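Local atomic coordinates of CDP-glucose-4,6-dehydratase (Yersinia pseudotuberculosis, PDB entry 1RKX), a protein that catalyses the NAD-dependent removal of water from CDP-D-glucose, probably giving the 4-keto-6-deoxy sugar, as a member of the short-chain dehydrogenase/reductase family. Residues S5-H17 and S75-A88. Residues are numbered along the deposited sequence; the frame is centred on the assembly and turned at random.
Sequences SFWQGKRVFVTGH and SIREFQPEIVFHMA. With NAD (nicotinamide-adenine-dinucleotide), chain G.
Trp7 meets Ile83 and Phe85 through the far end of its indole: CZ3 lies 3.6 Å from Ile83 CD1, and CH2 comes to Phe85 CZ in the plane of the phenyl ring, at its edge. Helix 236-251 touches both aromatic rings. At Arg11 the backbone N donates to Glu82 OE2 (3.2 Å), reaching the oxygen on its anti side and 33° out of the carboxylate plane, while a water links OE2 to Gly9 O; OE1 is hydrogen-bonded to Tyr250 OH. The Arg11 side chain bends at chi3 (73°), which brings the guanidinium back over Phe79. There Arg11 NE (2.9 Å) and NH2 (3.0 Å) both grip Phe79 O, lying in the guanidinium plane, and Arg11 CZ sits 4.4 Å from the Phe79 ring centroid in an off-centre cation-pi contact. Parallel pairing follows from Val12 to Thr15, the strand axes 13° apart; Phe13 N to Ile83 O and Phe85 N to Phe13 O are nearly straight bonds. Phe13 points to the sheet face opposite Val12, where Ile76 CG1 covers one side of its ring, 3.8 Å from the centroid, and Ser75 OG, hydrogen-bonded to Glu62, lies at the edge. Thr15 ends the strand: its buried OG1 is hydrogen-bonded to His86 ND1 at 2.7 Å and accepts a straight bond from Ala88 N (3.1 Å). Beyond Gly16, O3D of the nicotinamide ribose of NAD donates to Met87 O. Strands 11-15 and 83-86 are strands 1 and 4, adjacent in a parallel sheet of order 3-2-1-4-5-6-7; chain order reverses direction between them, the topological switch point of the Rossmann fold, at whose C-terminal edge the dinucleotide binds.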
ATOM      1  N   SER C   5      10.544  40.921   2.633  1.00 43.53           N
ATOM      2  CA  SER C   5      11.752  41.311   3.345  1.00 40.83           C
ATOM      3  C   SER C   5      12.842  40.250   3.217  1.00 35.27           C
ATOM      4  O   SER C   5      14.001  40.571   2.949  1.00 32.09           O
ATOM      5  CB  SER C   5      11.430  41.544   4.827  1.00 42.39           C
ATOM      6  OG  SER C   5      12.602  41.800   5.579  1.00 48.01           O
ATOM      7  N   PHE C   6      12.455  38.990   3.407  1.00 30.89           N
ATOM      8  CA  PHE C   6      13.375  37.853   3.329  1.00 28.34           C
ATOM      9  C   PHE C   6      14.170  37.788   2.028  1.00 27.25           C
ATOM     10  O   PHE C   6      15.370  37.527   2.041  1.00 26.37           O
ATOM     11  CB  PHE C   6      12.596  36.541   3.489  1.00 28.73           C
ATOM     12  CG  PHE C   6      13.419  35.305   3.223  1.00 28.84           C
ATOM     13  CD1 PHE C   6      14.246  34.774   4.209  1.00 27.91           C
ATOM     14  CD2 PHE C   6      13.381  34.685   1.974  1.00 28.46           C
ATOM     15  CE1 PHE C   6      15.023  33.643   3.959  1.00 29.40           C
ATOM     16  CE2 PHE C   6      14.158  33.552   1.714  1.00 28.48           C
ATOM     17  CZ  PHE C   6      14.978  33.031   2.708  1.00 28.78           C
ATOM     18  N   TRP C   7      13.494  38.017   0.908  1.00 27.21           N
ATOM     19  CA  TRP C   7      14.132  37.939  -0.397  1.00 27.10           C
ATOM     20  C   TRP C   7      15.098  39.060  -0.742  1.00 26.40           C
ATOM     21  O   TRP C   7      15.948  38.903  -1.621  1.00 24.50           O
ATOM     22  CB  TRP C   7      13.059  37.811  -1.478  1.00 25.84           C
ATOM     23  CG  TRP C   7      12.308  36.537  -1.318  1.00 27.41           C
ATOM     24  CD1 TRP C   7      11.119  36.353  -0.663  1.00 26.17           C
ATOM     25  CD2 TRP C   7      12.764  35.234  -1.695  1.00 26.94           C
ATOM     26  NE1 TRP C   7      10.814  35.012  -0.603  1.00 27.13           N
ATOM     27  CE2 TRP C   7      11.807  34.303  -1.230  1.00 27.29           C
ATOM     28  CE3 TRP C   7      13.895  34.761  -2.378  1.00 27.33           C
ATOM     29  CZ2 TRP C   7      11.945  32.923  -1.426  1.00 26.03           C
ATOM     30  CZ3 TRP C   7      14.032  33.384  -2.571  1.00 27.63           C
ATOM     31  CH2 TRP C   7      13.061  32.485  -2.096  1.00 26.11           C
ATOM     32  N   GLN C   8      14.982  40.181  -0.042  1.00 28.68           N
ATOM     33  CA  GLN C   8      15.858  41.315  -0.300  1.00 31.60           C
ATOM     34  C   GLN C   8      17.333  40.927  -0.190  1.00 31.86           C
ATOM     35  O   GLN C   8      17.797  40.495   0.863  1.00 28.94           O
ATOM     36  CB  GLN C   8      15.551  42.448   0.684  1.00 34.61           C
ATOM     37  CG  GLN C   8      16.249  43.758   0.357  1.00 41.93           C
ATOM     38  CD  GLN C   8      15.822  44.327  -0.986  1.00 45.55           C
ATOM     39  OE1 GLN C   8      14.631  44.510  -1.245  1.00 47.71           O
ATOM     40  NE2 GLN C   8      16.795  44.618  -1.845  1.00 47.37           N
ATOM     41  N   GLY C   9      18.062  41.072  -1.293  1.00 30.56           N
ATOM     42  CA  GLY C   9      19.480  40.756  -1.291  1.00 33.67           C
ATOM     43  C   GLY C   9      19.886  39.291  -1.372  1.00 32.99           C
ATOM     44  O   GLY C   9      21.082  38.994  -1.394  1.00 35.86           O
ATOM     45  N   LYS C  10      18.924  38.372  -1.402  1.00 32.27           N
ATOM     46  CA  LYS C  10      19.258  36.949  -1.490  1.00 27.66           C
ATOM     47  C   LYS C  10      19.788  36.615  -2.877  1.00 24.22           C
ATOM     48  O   LYS C  10      19.266  37.099  -3.883  1.00 25.45           O
ATOM     49  CB  LYS C  10      18.028  36.080  -1.203  1.00 26.10           C
ATOM     50  CG  LYS C  10      17.552  36.092   0.243  1.00 25.56           C
ATOM     51  CD  LYS C  10      18.570  35.448   1.169  1.00 26.09           C
ATOM     52  CE  LYS C  10      18.048  35.337   2.591  1.00 25.44           C
ATOM     53  NZ  LYS C  10      17.719  36.676   3.179  1.00 26.94           N
ATOM     54  N   ARG C  11      20.830  35.794  -2.931  1.00 25.26           N
ATOM     55  CA  ARG C  11      21.406  35.397  -4.208  1.00 22.89           C
ATOM     56  C   ARG C  11      20.669  34.135  -4.652  1.00 23.48           C
ATOM     57  O   ARG C  11      20.848  33.063  -4.077  1.00 24.85           O
ATOM     58  CB  ARG C  11      22.907  35.126  -4.055  1.00 29.05           C
ATOM     59  CG  ARG C  11      23.693  36.323  -3.530  1.00 31.31           C
ATOM     60  CD  ARG C  11      25.179  36.023  -3.428  1.00 34.43           C
ATOM     61  NE  ARG C  11      25.831  35.973  -4.735  1.00 37.48           N
ATOM     62  CZ  ARG C  11      26.033  37.030  -5.517  1.00 39.20           C
ATOM     63  NH1 ARG C  11      25.632  38.236  -5.131  1.00 39.37           N
ATOM     64  NH2 ARG C  11      26.642  36.887  -6.689  1.00 39.14           N
ATOM     65  N   VAL C  12      19.838  34.279  -5.679  1.00 21.77           N
ATOM     66  CA  VAL C  12      19.029  33.172  -6.184  1.00 21.16           C
ATOM     67  C   VAL C  12      19.405  32.774  -7.609  1.00 21.25           C
ATOM     68  O   VAL C  12      19.461  33.615  -8.514  1.00 20.40           O
ATOM     69  CB  VAL C  12      17.524  33.546  -6.137  1.00 21.26           C
ATOM     70  CG1 VAL C  12      16.660  32.327  -6.456  1.00 17.73           C
ATOM     71  CG2 VAL C  12      17.175  34.106  -4.767  1.00 19.80           C
ATOM     72  N   PHE C  13      19.653  31.481  -7.796  1.00 20.59           N
ATOM     73  CA  PHE C  13      20.031  30.927  -9.090  1.00 20.69           C
ATOM     74  C   PHE C  13      18.815  30.177  -9.628  1.00 20.42           C
ATOM     75  O   PHE C  13      18.278  29.303  -8.954  1.00 21.21           O
ATOM     76  CB  PHE C  13      21.207  29.963  -8.910  1.00 21.38           C
ATOM     77  CG  PHE C  13      21.816  29.487 -10.205  1.00 22.06           C
ATOM     78  CD1 PHE C  13      22.748  30.269 -10.879  1.00 21.29           C
ATOM     79  CD2 PHE C  13      21.477  28.244 -10.733  1.00 21.84           C
ATOM     80  CE1 PHE C  13      23.342  29.818 -12.066  1.00 21.85           C
ATOM     81  CE2 PHE C  13      22.061  27.781 -11.917  1.00 20.94           C
ATOM     82  CZ  PHE C  13      22.995  28.569 -12.584  1.00 21.28           C
ATOM     83  N   VAL C  14      18.388  30.514 -10.839  1.00 20.22           N
ATOM     84  CA  VAL C  14      17.219  29.882 -11.434  1.00 19.45           C
ATOM     85  C   VAL C  14      17.483  29.257 -12.805  1.00 19.59           C
ATOM     86  O   VAL C  14      17.776  29.972 -13.759  1.00 18.17           O
ATOM     87  CB  VAL C  14      16.071  30.908 -11.614  1.00 19.80           C
ATOM     88  CG1 VAL C  14      14.849  30.224 -12.234  1.00 19.95           C
ATOM     89  CG2 VAL C  14      15.718  31.551 -10.275  1.00 19.82           C
ATOM     90  N   THR C  15      17.385  27.934 -12.913  1.00 18.16           N
ATOM     91  CA  THR C  15      17.566  27.317 -14.222  1.00 18.55           C
ATOM     92  C   THR C  15      16.194  27.390 -14.871  1.00 19.18           C
ATOM     93  O   THR C  15      15.174  27.300 -14.176  1.00 20.00           O
ATOM     94  CB  THR C  15      18.014  25.829 -14.146  1.00 19.41           C
ATOM     95  OG1 THR C  15      16.979  25.033 -13.546  1.00 19.09           O
ATOM     96  CG2 THR C  15      19.299  25.698 -13.345  1.00 16.78           C
ATOM     97  N   GLY C  16      16.159  27.566 -16.187  1.00 18.27           N
ATOM     98  CA  GLY C  16      14.888  27.646 -16.880  1.00 17.96           C
ATOM     99  C   GLY C  16      14.209  29.001 -16.755  1.00 21.20           C
ATOM    100  O   GLY C  16      12.988  29.103 -16.894  1.00 19.01           O
ATOM    101  N   HIS C  17      14.995  30.044 -16.494  1.00 18.14           N
ATOM    102  CA  HIS C  17      14.457  31.390 -16.356  1.00 19.40           C
ATOM    103  C   HIS C  17      13.906  31.965 -17.665  1.00 20.11           C
ATOM    104  O   HIS C  17      13.163  32.947 -17.640  1.00 21.87           O
ATOM    105  CB  HIS C  17      15.526  32.339 -15.797  1.00 20.54           C
ATOM    106  CG  HIS C  17      16.598  32.693 -16.783  1.00 21.83           C
ATOM    107  ND1 HIS C  17      17.433  31.753 -17.352  1.00 21.20           N
ATOM    108  CD2 HIS C  17      16.983  33.890 -17.290  1.00 21.40           C
ATOM    109  CE1 HIS C  17      18.286  32.354 -18.162  1.00 20.40           C
ATOM    110  NE2 HIS C  17      18.035  33.651 -18.142  1.00 21.50           N
ATOM    111  N   SER C  75      28.971  28.238 -13.862  1.00 26.89           N
ATOM    112  CA  SER C  75      27.939  29.266 -13.768  1.00 27.39           C
ATOM    113  C   SER C  75      27.463  29.409 -12.324  1.00 27.73           C
ATOM    114  O   SER C  75      27.192  30.517 -11.852  1.00 30.24           O
ATOM    115  CB  SER C  75      26.755  28.913 -14.675  1.00 27.68           C
ATOM    116  OG  SER C  75      25.741  29.903 -14.610  1.00 25.77           O
ATOM    117  N   ILE C  76      27.370  28.286 -11.624  1.00 26.76           N
ATOM    118  CA  ILE C  76      26.931  28.288 -10.238  1.00 25.94           C
ATOM    119  C   ILE C  76      28.045  28.749  -9.294  1.00 26.81           C
ATOM    120  O   ILE C  76      27.814  29.575  -8.407  1.00 25.61           O
ATOM    121  CB  ILE C  76      26.440  26.881  -9.819  1.00 24.60           C
ATOM    122  CG1 ILE C  76      25.179  26.524 -10.620  1.00 25.18           C
ATOM    123  CG2 ILE C  76      26.162  26.848  -8.318  1.00 23.22           C
ATOM    124  CD1 ILE C  76      24.681  25.098 -10.426  1.00 23.15           C
ATOM    125  N   ARG C  77      29.248  28.216  -9.485  1.00 28.59           N
ATOM    126  CA  ARG C  77      30.391  28.583  -8.645  1.00 32.58           C
ATOM    127  C   ARG C  77      30.688  30.075  -8.735  1.00 31.95           C
ATOM    128  O   ARG C  77      31.035  30.711  -7.744  1.00 32.03           O
ATOM    129  CB  ARG C  77      31.637  27.809  -9.070  1.00 35.75           C
ATOM    130  CG  ARG C  77      32.909  28.259  -8.360  1.00 40.28           C
ATOM    131  CD  ARG C  77      34.117  27.584  -8.970  1.00 44.11           C
ATOM    132  NE  ARG C  77      34.073  26.141  -8.778  1.00 46.30           N
ATOM    133  CZ  ARG C  77      34.683  25.263  -9.567  1.00 47.99           C
ATOM    134  NH1 ARG C  77      35.385  25.681 -10.611  1.00 48.16           N
ATOM    135  NH2 ARG C  77      34.593  23.967  -9.309  1.00 48.65           N
ATOM    136  N   GLU C  78      30.572  30.617  -9.940  1.00 32.31           N
ATOM    137  CA  GLU C  78      30.809  32.034 -10.178  1.00 37.64           C
ATOM    138  C   GLU C  78      29.812  32.889  -9.400  1.00 33.42           C
ATOM    139  O   GLU C  78      30.166  33.933  -8.855  1.00 32.81           O
ATOM    140  CB  GLU C  78      30.685  32.325 -11.681  1.00 45.94           C
ATOM    141  CG  GLU C  78      30.870  33.784 -12.102  1.00 58.86           C
ATOM    142  CD  GLU C  78      29.690  34.674 -11.740  1.00 65.23           C
ATOM    143  OE1 GLU C  78      28.538  34.320 -12.072  1.00 67.65           O
ATOM    144  OE2 GLU C  78      29.918  35.740 -11.130  1.00 68.08           O
ATOM    145  N   PHE C  79      28.569  32.425  -9.333  1.00 27.76           N
ATOM    146  CA  PHE C  79      27.503  33.154  -8.661  1.00 26.26           C
ATOM    147  C   PHE C  79      27.385  32.975  -7.142  1.00 25.62           C
ATOM    148  O   PHE C  79      26.964  33.902  -6.448  1.00 26.34           O
ATOM    149  CB  PHE C  79      26.166  32.804  -9.324  1.00 24.83           C
ATOM    150  CG  PHE C  79      25.007  33.622  -8.829  1.00 24.94           C
ATOM    151  CD1 PHE C  79      24.984  34.999  -9.013  1.00 24.09           C
ATOM    152  CD2 PHE C  79      23.936  33.014  -8.179  1.00 24.82           C
ATOM    153  CE1 PHE C  79      23.909  35.764  -8.558  1.00 25.41           C
ATOM    154  CE2 PHE C  79      22.854  33.770  -7.719  1.00 25.77           C
ATOM    155  CZ  PHE C  79      22.842  35.148  -7.911  1.00 25.21           C
ATOM    156  N   GLN C  80      27.742  31.801  -6.628  1.00 24.53           N
ATOM    157  CA  GLN C  80      27.652  31.530  -5.190  1.00 25.00           C
ATOM    158  C   GLN C  80      26.231  31.761  -4.660  1.00 25.13           C
ATOM    159  O   GLN C  80      26.017  32.556  -3.745  1.00 25.29           O
ATOM    160  CB  GLN C  80      28.629  32.424  -4.419  1.00 26.48           C
ATOM    161  CG  GLN C  80      30.094  32.232  -4.794  1.00 28.61           C
ATOM    162  CD  GLN C  80      30.663  30.924  -4.291  1.00 30.37           C
ATOM    163  OE1 GLN C  80      30.673  30.661  -3.090  1.00 30.83           O
ATOM    164  NE2 GLN C  80      31.147  30.093  -5.212  1.00 32.25           N
ATOM    165  N   PRO C  81      25.239  31.061  -5.226  1.00 23.77           N
ATOM    166  CA  PRO C  81      23.855  31.237  -4.767  1.00 23.70           C
ATOM    167  C   PRO C  81      23.593  30.632  -3.390  1.00 21.41           C
ATOM    168  O   PRO C  81      24.272  29.694  -2.976  1.00 22.57           O
ATOM    169  CB  PRO C  81      23.052  30.530  -5.855  1.00 22.81           C
ATOM    170  CG  PRO C  81      23.941  29.362  -6.174  1.00 23.20           C
ATOM    171  CD  PRO C  81      25.313  30.031  -6.276  1.00 23.68           C
ATOM    172  N   GLU C  82      22.603  31.177  -2.688  1.00 25.05           N
ATOM    173  CA  GLU C  82      22.218  30.669  -1.373  1.00 26.17           C
ATOM    174  C   GLU C  82      20.936  29.873  -1.581  1.00 24.09           C
ATOM    175  O   GLU C  82      20.581  29.013  -0.778  1.00 23.24           O
ATOM    176  CB  GLU C  82      21.892  31.807  -0.412  1.00 28.57           C
ATOM    177  CG  GLU C  82      22.913  32.905  -0.300  1.00 33.07           C
ATOM    178  CD  GLU C  82      22.353  34.076   0.483  1.00 34.67           C
ATOM    179  OE1 GLU C  82      22.088  33.897   1.694  1.00 31.73           O
ATOM    180  OE2 GLU C  82      22.159  35.158  -0.121  1.00 32.81           O
ATOM    181  N   ILE C  83      20.236  30.196  -2.661  1.00 22.09           N
ATOM    182  CA  ILE C  83      18.982  29.535  -2.993  1.00 21.99           C
ATOM    183  C   ILE C  83      18.957  29.176  -4.473  1.00 21.79           C
ATOM    184  O   ILE C  83      19.324  29.988  -5.330  1.00 21.55           O
ATOM    185  CB  ILE C  83      17.777  30.449  -2.678  1.00 23.58           C
ATOM    186  CG1 ILE C  83      17.789  30.839  -1.197  1.00 25.77           C
ATOM    187  CG2 ILE C  83      16.471  29.726  -3.012  1.00 23.74           C
ATOM    188  CD1 ILE C  83      16.727  31.863  -0.818  1.00 27.01           C
ATOM    189  N   VAL C  84      18.509  27.960  -4.769  1.00 20.44           N
ATOM    190  CA  VAL C  84      18.439  27.495  -6.142  1.00 20.99           C
ATOM    191  C   VAL C  84      17.067  26.926  -6.496  1.00 17.83           C
ATOM    192  O   VAL C  84      16.502  26.139  -5.740  1.00 19.70           O
ATOM    193  CB  VAL C  84      19.478  26.386  -6.415  1.00 19.34           C
ATOM    194  CG1 VAL C  84      19.311  25.868  -7.844  1.00 20.52           C
ATOM    195  CG2 VAL C  84      20.890  26.916  -6.193  1.00 20.94           C
ATOM    196  N   PHE C  85      16.542  27.340  -7.642  1.00 17.87           N
ATOM    197  CA  PHE C  85      15.272  26.831  -8.152  1.00 17.92           C
ATOM    198  C   PHE C  85      15.609  26.172  -9.485  1.00 18.72           C
ATOM    199  O   PHE C  85      16.039  26.850 -10.427  1.00 19.17           O
ATOM    200  CB  PHE C  85      14.265  27.956  -8.400  1.00 18.93           C
ATOM    201  CG  PHE C  85      13.690  28.553  -7.147  1.00 19.38           C
ATOM    202  CD1 PHE C  85      14.249  29.699  -6.587  1.00 19.65           C
ATOM    203  CD2 PHE C  85      12.573  27.982  -6.537  1.00 17.50           C
ATOM    204  CE1 PHE C  85      13.698  30.275  -5.434  1.00 18.16           C
ATOM    205  CE2 PHE C  85      12.012  28.546  -5.384  1.00 17.21           C
ATOM    206  CZ  PHE C  85      12.577  29.697  -4.832  1.00 18.26           C
ATOM    207  N   HIS C  86      15.434  24.856  -9.565  1.00 19.85           N
ATOM    208  CA  HIS C  86      15.729  24.136 -10.796  1.00 17.71           C
ATOM    209  C   HIS C  86      14.450  23.910 -11.587  1.00 18.41           C
ATOM    210  O   HIS C  86      13.652  23.033 -11.254  1.00 19.16           O
ATOM    211  CB  HIS C  86      16.409  22.799 -10.468  1.00 18.91           C
ATOM    212  CG  HIS C  86      16.695  21.944 -11.668  1.00 20.04           C
ATOM    213  ND1 HIS C  86      17.295  22.434 -12.809  1.00 20.27           N
ATOM    214  CD2 HIS C  86      16.471  20.628 -11.898  1.00 19.50           C
ATOM    215  CE1 HIS C  86      17.426  21.458 -13.690  1.00 20.44           C
ATOM    216  NE2 HIS C  86      16.934  20.350 -13.161  1.00 18.23           N
ATOM    217  N   MET C  87      14.252  24.713 -12.631  1.00 20.22           N
ATOM    218  CA  MET C  87      13.065  24.584 -13.459  1.00 24.51           C
ATOM    219  C   MET C  87      13.344  24.200 -14.904  1.00 20.42           C
ATOM    220  O   MET C  87      12.413  23.955 -15.667  1.00 21.03           O
ATOM    221  CB  MET C  87      12.245  25.875 -13.421  1.00 30.96           C
ATOM    222  CG  MET C  87      11.547  26.088 -12.091  1.00 43.66           C
ATOM    223  SD  MET C  87      10.152  27.219 -12.193  1.00 51.42           S
ATOM    224  CE  MET C  87      10.986  28.747 -12.026  1.00 54.06           C
ATOM    225  N   ALA C  88      14.616  24.148 -15.283  1.00 16.59           N
ATOM    226  CA  ALA C  88      14.973  23.787 -16.648  1.00 17.93           C
ATOM    227  C   ALA C  88      14.688  22.307 -16.896  1.00 16.64           C
ATOM    228  O   ALA C  88      15.055  21.445 -16.092  1.00 15.89           O
ATOM    229  CB  ALA C  88      16.448  24.087 -16.912  1.00 16.62           C
TER
HETATM  230  PA  NAD G 360       8.967  26.155 -20.679  1.00 19.30           P
HETATM  231  O1A NAD G 360       9.241  25.344 -21.885  1.00 17.42           O
HETATM  232  O2A NAD G 360       8.313  27.475 -20.885  1.00 16.65           O
HETATM  233  O5B NAD G 360      10.318  26.402 -19.844  1.00 17.95           O
HETATM  234  C5B NAD G 360      11.353  25.389 -19.873  1.00 20.21           C
HETATM  235  C4B NAD G 360      12.720  25.996 -19.551  1.00 18.90           C
HETATM  236  O4B NAD G 360      13.600  24.853 -19.653  1.00 19.17           O
HETATM  237  C3B NAD G 360      13.194  26.986 -20.604  1.00 17.88           C
HETATM  238  O3B NAD G 360      13.657  28.158 -19.904  1.00 15.33           O
HETATM  239  C2B NAD G 360      14.282  26.211 -21.324  1.00 17.82           C
HETATM  240  O2B NAD G 360      15.286  27.063 -21.944  1.00 18.41           O
HETATM  241  C1B NAD G 360      14.793  25.314 -20.227  1.00 18.30           C
HETATM  242  N9A NAD G 360      15.540  24.175 -20.738  1.00 19.67           N
HETATM  243  C8A NAD G 360      15.055  23.082 -21.407  1.00 19.70           C
HETATM  244  N7A NAD G 360      15.999  22.212 -21.757  1.00 19.19           N
HETATM  245  C5A NAD G 360      17.165  22.782 -21.286  1.00 20.48           C
HETATM  246  C6A NAD G 360      18.509  22.352 -21.346  1.00 19.75           C
HETATM  247  N6A NAD G 360      18.948  21.242 -21.903  1.00 21.75           N
HETATM  248  N1A NAD G 360      19.457  23.159 -20.775  1.00 21.22           N
HETATM  249  C2A NAD G 360      19.034  24.326 -20.188  1.00 19.89           C
HETATM  250  N3A NAD G 360      17.822  24.825 -20.073  1.00 20.28           N
HETATM  251  C4A NAD G 360      16.910  23.995 -20.651  1.00 19.51           C
HETATM  252  O3  NAD G 360       8.134  25.285 -19.687  1.00 18.33           O
HETATM  253  PN  NAD G 360       7.503  25.635 -18.218  1.00 24.80           P
HETATM  254  O1N NAD G 360       6.055  25.514 -18.407  1.00 20.03           O
HETATM  255  O2N NAD G 360       7.939  27.003 -17.839  1.00 20.63           O
HETATM  256  O5D NAD G 360       8.041  24.450 -17.317  1.00 22.27           O
HETATM  257  C5D NAD G 360       8.896  24.801 -16.223  1.00 19.96           C
HETATM  258  C4D NAD G 360       9.246  23.562 -15.422  1.00 20.25           C
HETATM  259  O4D NAD G 360       7.975  23.121 -14.840  1.00 18.53           O
HETATM  260  C3D NAD G 360       9.775  22.331 -16.159  1.00 19.84           C
HETATM  261  O3D NAD G 360      10.628  21.600 -15.256  1.00 18.57           O
HETATM  262  C2D NAD G 360       8.496  21.560 -16.454  1.00 18.41           C
HETATM  263  O2D NAD G 360       8.788  20.175 -16.703  1.00 14.64           O
HETATM  264  C1D NAD G 360       7.732  21.774 -15.174  1.00 20.09           C
HETATM  265  N1N NAD G 360       6.304  21.529 -15.336  1.00 19.94           N
HETATM  266  C2N NAD G 360       5.444  22.438 -15.977  1.00 19.79           C
HETATM  267  C3N NAD G 360       3.970  22.191 -16.045  1.00 21.71           C
HETATM  268  C7N NAD G 360       3.133  23.221 -16.685  1.00 22.33           C
HETATM  269  O7N NAD G 360       1.911  23.009 -16.711  1.00 21.74           O
HETATM  270  N7N NAD G 360       3.629  24.354 -17.226  1.00 21.40           N
HETATM  271  C4N NAD G 360       3.434  20.868 -15.545  1.00 21.57           C
HETATM  272  C5N NAD G 360       4.485  20.008 -14.921  1.00 21.82           C
HETATM  273  C6N NAD G 360       5.763  20.309 -14.824  1.00 20.82           C
HETATM  274  O   HOH W   1      22.517  37.829   0.848  1.00 37.53           O